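Local coordinates for tRNA (adenine-N(1)-)-methyltransferase (Thermus thermophilus, PDB 2PWY) that catalyses the S-adenosyl-L-methionine-dependent methylation of N1 of adenosine 58 in tRNA, working as a homotetramer built as a dimer of dimers, at the interface of chains A and B. Coordinates in Å, arbitrary orientation; residue numbers count along the deposited sequence, not the author numbering. Chains: chain A/B, tRNA (adenine-N(1)-)-methyltransferase.

The interface of chains A and B. Residues chain A 227, 229, 236-238; chain B 199, 201, 223, 245, 248.
A:Pro238 lays its ring against the flat imidazole of B:His245, with CD over the centre of one face, 3.8 Å from the centroid, in a CH-pi contact. At the imidazole edge, B:His245 NE2 gives a hydrogen bond of 2.8 Å to B:Pro199 O, nearly in the ring plane and on a carbonyl lone pair, which fixes the ring's rotation; histidine supplies both face and N-H. B:Phe248 is sandwiched within its own chain, B:His245 CE1 toward the rim of one face and B:Ile201 CD1 over the centre of the other; its tip, CZ, meets A:Pro238 CD. One face of A:Trp229 carries A:His237 C and A:Pro238 CD, both toward the rim, with A:Arg227 O in plane at its edge; CZ3 of its benzo ring lies 3.8 Å from B:Ile201 CG2. Both rings give broad apolar surfaces, and rigid, compact proline offers CH groups to both aromatic side chains of chain B. Branched isoleucine serves two chains, CG2 facing A and CD1 supporting B:Phe248; its backbone N, starting helix 201-211, donates to A:Ala236 O in strand 235-238. A:His237 ND1 donates to A:Pro238 O, holding the ring while CB packs on B:His245 CD2.

This patch, repeated with chains exchanged, belongs to a two-fold interface in the tetramer. Beside it, A:Arg227 extends (CG anti to the backbone N, chi1 -178°), its planar cation offering several N-H groups, with A:Pro238 CB over one face and water 1 in plane at the edge. B:Glu223 runs past A:Arg227 in the opposite direction, bringing two acceptor oxygens. A:Arg227 NH2 donates to B:Glu223 OE2 nearly along its C-O axis, a 2.7 Å salt bridge tilted 24° from the guanidinium plane. Water 1 links A:Arg227 NE to B:Glu223 OE1, 2.6 Å from the water oxygen.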
ATOM      1  N   ARG A 227      -3.837  -4.502   5.570  1.00 11.04           N
ATOM      2  CA  ARG A 227      -4.844  -3.592   5.041  1.00 11.38           C
ATOM      3  C   ARG A 227      -6.211  -4.180   5.319  1.00 11.10           C
ATOM      4  O   ARG A 227      -6.617  -5.155   4.682  1.00 10.96           O
ATOM      5  CB  ARG A 227      -4.617  -3.402   3.542  1.00 11.96           C
ATOM      6  CG  ARG A 227      -5.559  -2.435   2.855  1.00 13.70           C
ATOM      7  CD  ARG A 227      -5.091  -2.256   1.396  1.00 16.92           C
ATOM      8  NE  ARG A 227      -5.957  -1.404   0.565  1.00 19.70           N
ATOM      9  CZ  ARG A 227      -6.139  -0.094   0.740  1.00 20.67           C
ATOM     10  NH1 ARG A 227      -5.558   0.556   1.751  1.00 21.62           N
ATOM     11  NH2 ARG A 227      -6.931   0.566  -0.089  1.00 18.61           N
ATOM     12  N   TRP A 229     -10.290  -4.487   5.553  1.00  9.22           N
ATOM     13  CA  TRP A 229     -11.507  -4.150   4.837  1.00  9.04           C
ATOM     14  C   TRP A 229     -12.691  -4.060   5.782  1.00  9.59           C
ATOM     15  O   TRP A 229     -12.745  -4.761   6.817  1.00  9.82           O
ATOM     16  CB  TRP A 229     -11.811  -5.199   3.752  1.00  9.09           C
ATOM     17  CG  TRP A 229     -10.962  -5.108   2.522  1.00  9.20           C
ATOM     18  CD1 TRP A 229      -9.591  -5.184   2.442  1.00  9.72           C
ATOM     19  CD2 TRP A 229     -11.435  -4.951   1.182  1.00  9.18           C
ATOM     20  NE1 TRP A 229      -9.193  -5.088   1.123  1.00 10.52           N
ATOM     21  CE2 TRP A 229     -10.303  -4.940   0.332  1.00 10.04           C
ATOM     22  CE3 TRP A 229     -12.713  -4.835   0.614  1.00  9.84           C
ATOM     23  CZ2 TRP A 229     -10.412  -4.793  -1.064  1.00  9.76           C
ATOM     24  CZ3 TRP A 229     -12.819  -4.681  -0.772  1.00 10.15           C
ATOM     25  CH2 TRP A 229     -11.673  -4.663  -1.589  1.00  8.68           C
ATOM     26  N   ALA A 236     -18.548  -3.010   1.036  1.00 11.65           N
ATOM     27  CA  ALA A 236     -17.300  -3.766   0.980  1.00 11.30           C
ATOM     28  C   ALA A 236     -16.220  -2.879   0.393  1.00 11.33           C
ATOM     29  O   ALA A 236     -16.227  -2.610  -0.811  1.00 11.01           O
ATOM     30  CB  ALA A 236     -17.460  -5.021   0.114  1.00 11.39           C
ATOM     31  N   HIS A 237     -15.301  -2.420   1.236  1.00 10.83           N
ATOM     32  CA  HIS A 237     -14.189  -1.580   0.793  1.00 10.94           C
ATOM     33  C   HIS A 237     -13.068  -1.621   1.817  1.00 10.99           C
ATOM     34  O   HIS A 237     -13.317  -1.893   2.994  1.00 11.00           O
ATOM     35  CB  HIS A 237     -14.645  -0.123   0.607  1.00 10.22           C
ATOM     36  CG  HIS A 237     -15.287   0.473   1.823  1.00 11.68           C
ATOM     37  ND1 HIS A 237     -14.556   0.992   2.871  1.00 11.72           N
ATOM     38  CD2 HIS A 237     -16.590   0.641   2.154  1.00 12.13           C
ATOM     39  CE1 HIS A 237     -15.380   1.437   3.804  1.00 13.75           C
ATOM     40  NE2 HIS A 237     -16.621   1.252   3.388  1.00 13.78           N
ATOM     41  N   PRO A 238     -11.825  -1.359   1.379  1.00 11.24           N
ATOM     42  CA  PRO A 238     -10.772  -1.168   2.370  1.00 11.87           C
ATOM     43  C   PRO A 238     -11.200  -0.093   3.367  1.00 12.64           C
ATOM     44  O   PRO A 238     -11.848   0.884   2.969  1.00 12.29           O
ATOM     45  CB  PRO A 238      -9.589  -0.697   1.524  1.00 11.80           C
ATOM     46  CG  PRO A 238      -9.824  -1.322   0.197  1.00 12.27           C
ATOM     47  CD  PRO A 238     -11.311  -1.248   0.001  1.00 11.02           C
TER
ATOM     48  N   PRO B 199     -17.057   3.938  -4.181  1.00 10.30           N
ATOM     49  CA  PRO B 199     -16.432   3.527  -2.917  1.00 10.42           C
ATOM     50  C   PRO B 199     -16.314   2.010  -2.696  1.00  9.81           C
ATOM     51  O   PRO B 199     -15.315   1.557  -2.107  1.00 10.15           O
ATOM     52  CB  PRO B 199     -17.341   4.143  -1.842  1.00 10.87           C
ATOM     53  CG  PRO B 199     -18.173   5.164  -2.559  1.00 12.48           C
ATOM     54  CD  PRO B 199     -18.326   4.660  -3.962  1.00 11.37           C
ATOM     55  N   ILE B 201     -16.311  -2.146  -3.631  1.00  8.34           N
ATOM     56  CA  ILE B 201     -15.975  -3.121  -4.669  1.00  9.03           C
ATOM     57  C   ILE B 201     -17.229  -3.795  -5.256  1.00  9.12           C
ATOM     58  O   ILE B 201     -17.230  -4.209  -6.417  1.00  9.67           O
ATOM     59  CB  ILE B 201     -14.949  -4.168  -4.164  1.00  8.64           C
ATOM     60  CG1 ILE B 201     -14.203  -4.821  -5.348  1.00  9.19           C
ATOM     61  CG2 ILE B 201     -15.625  -5.219  -3.281  1.00  9.15           C
ATOM     62  CD1 ILE B 201     -13.395  -3.840  -6.227  1.00 10.10           C
ATOM     63  N   GLU B 223      -7.023   1.615  -7.514  1.00  9.32           N
ATOM     64  CA  GLU B 223      -7.063   2.381  -6.282  1.00  9.87           C
ATOM     65  C   GLU B 223      -5.874   3.324  -6.271  1.00  9.54           C
ATOM     66  O   GLU B 223      -4.715   2.892  -6.412  1.00  9.52           O
ATOM     67  CB  GLU B 223      -6.915   1.468  -5.061  1.00 10.03           C
ATOM     68  CG  GLU B 223      -7.891   0.344  -4.946  1.00 12.04           C
ATOM     69  CD  GLU B 223      -7.503  -0.587  -3.824  1.00 14.39           C
ATOM     70  OE1 GLU B 223      -7.366  -1.804  -4.071  1.00 11.90           O
ATOM     71  OE2 GLU B 223      -7.300  -0.081  -2.694  1.00 15.91           O
ATOM     72  N   HIS B 245      -8.608   4.525   2.199  1.00 18.51           N
ATOM     73  CA  HIS B 245      -9.421   4.280   1.015  1.00 17.14           C
ATOM     74  C   HIS B 245     -10.392   5.426   0.861  1.00 16.48           C
ATOM     75  O   HIS B 245     -10.860   5.983   1.856  1.00 16.33           O
ATOM     76  CB  HIS B 245     -10.193   2.967   1.174  1.00 16.79           C
ATOM     77  CG  HIS B 245     -11.100   2.660   0.026  1.00 15.16           C
ATOM     78  ND1 HIS B 245     -10.632   2.266  -1.209  1.00 14.86           N
ATOM     79  CD2 HIS B 245     -12.450   2.686  -0.073  1.00 15.41           C
ATOM     80  CE1 HIS B 245     -11.656   2.065  -2.021  1.00 14.39           C
ATOM     81  NE2 HIS B 245     -12.769   2.313  -1.355  1.00 13.41           N
ATOM     82  N   PHE B 248     -12.692   3.326  -5.587  1.00 10.05           N
ATOM     83  CA  PHE B 248     -12.096   2.740  -6.764  1.00  9.27           C
ATOM     84  C   PHE B 248     -12.402   3.599  -7.974  1.00  8.82           C
ATOM     85  O   PHE B 248     -13.455   4.229  -8.028  1.00  9.24           O
ATOM     86  CB  PHE B 248     -12.683   1.347  -6.985  1.00  8.68           C
ATOM     87  CG  PHE B 248     -12.444   0.426  -5.836  1.00  8.67           C
ATOM     88  CD1 PHE B 248     -11.260  -0.289  -5.764  1.00  8.94           C
ATOM     89  CD2 PHE B 248     -13.379   0.304  -4.810  1.00  9.67           C
ATOM     90  CE1 PHE B 248     -11.000  -1.133  -4.679  1.00  9.46           C
ATOM     91  CE2 PHE B 248     -13.139  -0.559  -3.728  1.00 10.56           C
ATOM     92  CZ  PHE B 248     -11.949  -1.260  -3.661  1.00 10.55           C
TER
HETATM   93  O   HOH W   1      -6.750  -2.964  -1.790  1.00 28.06           O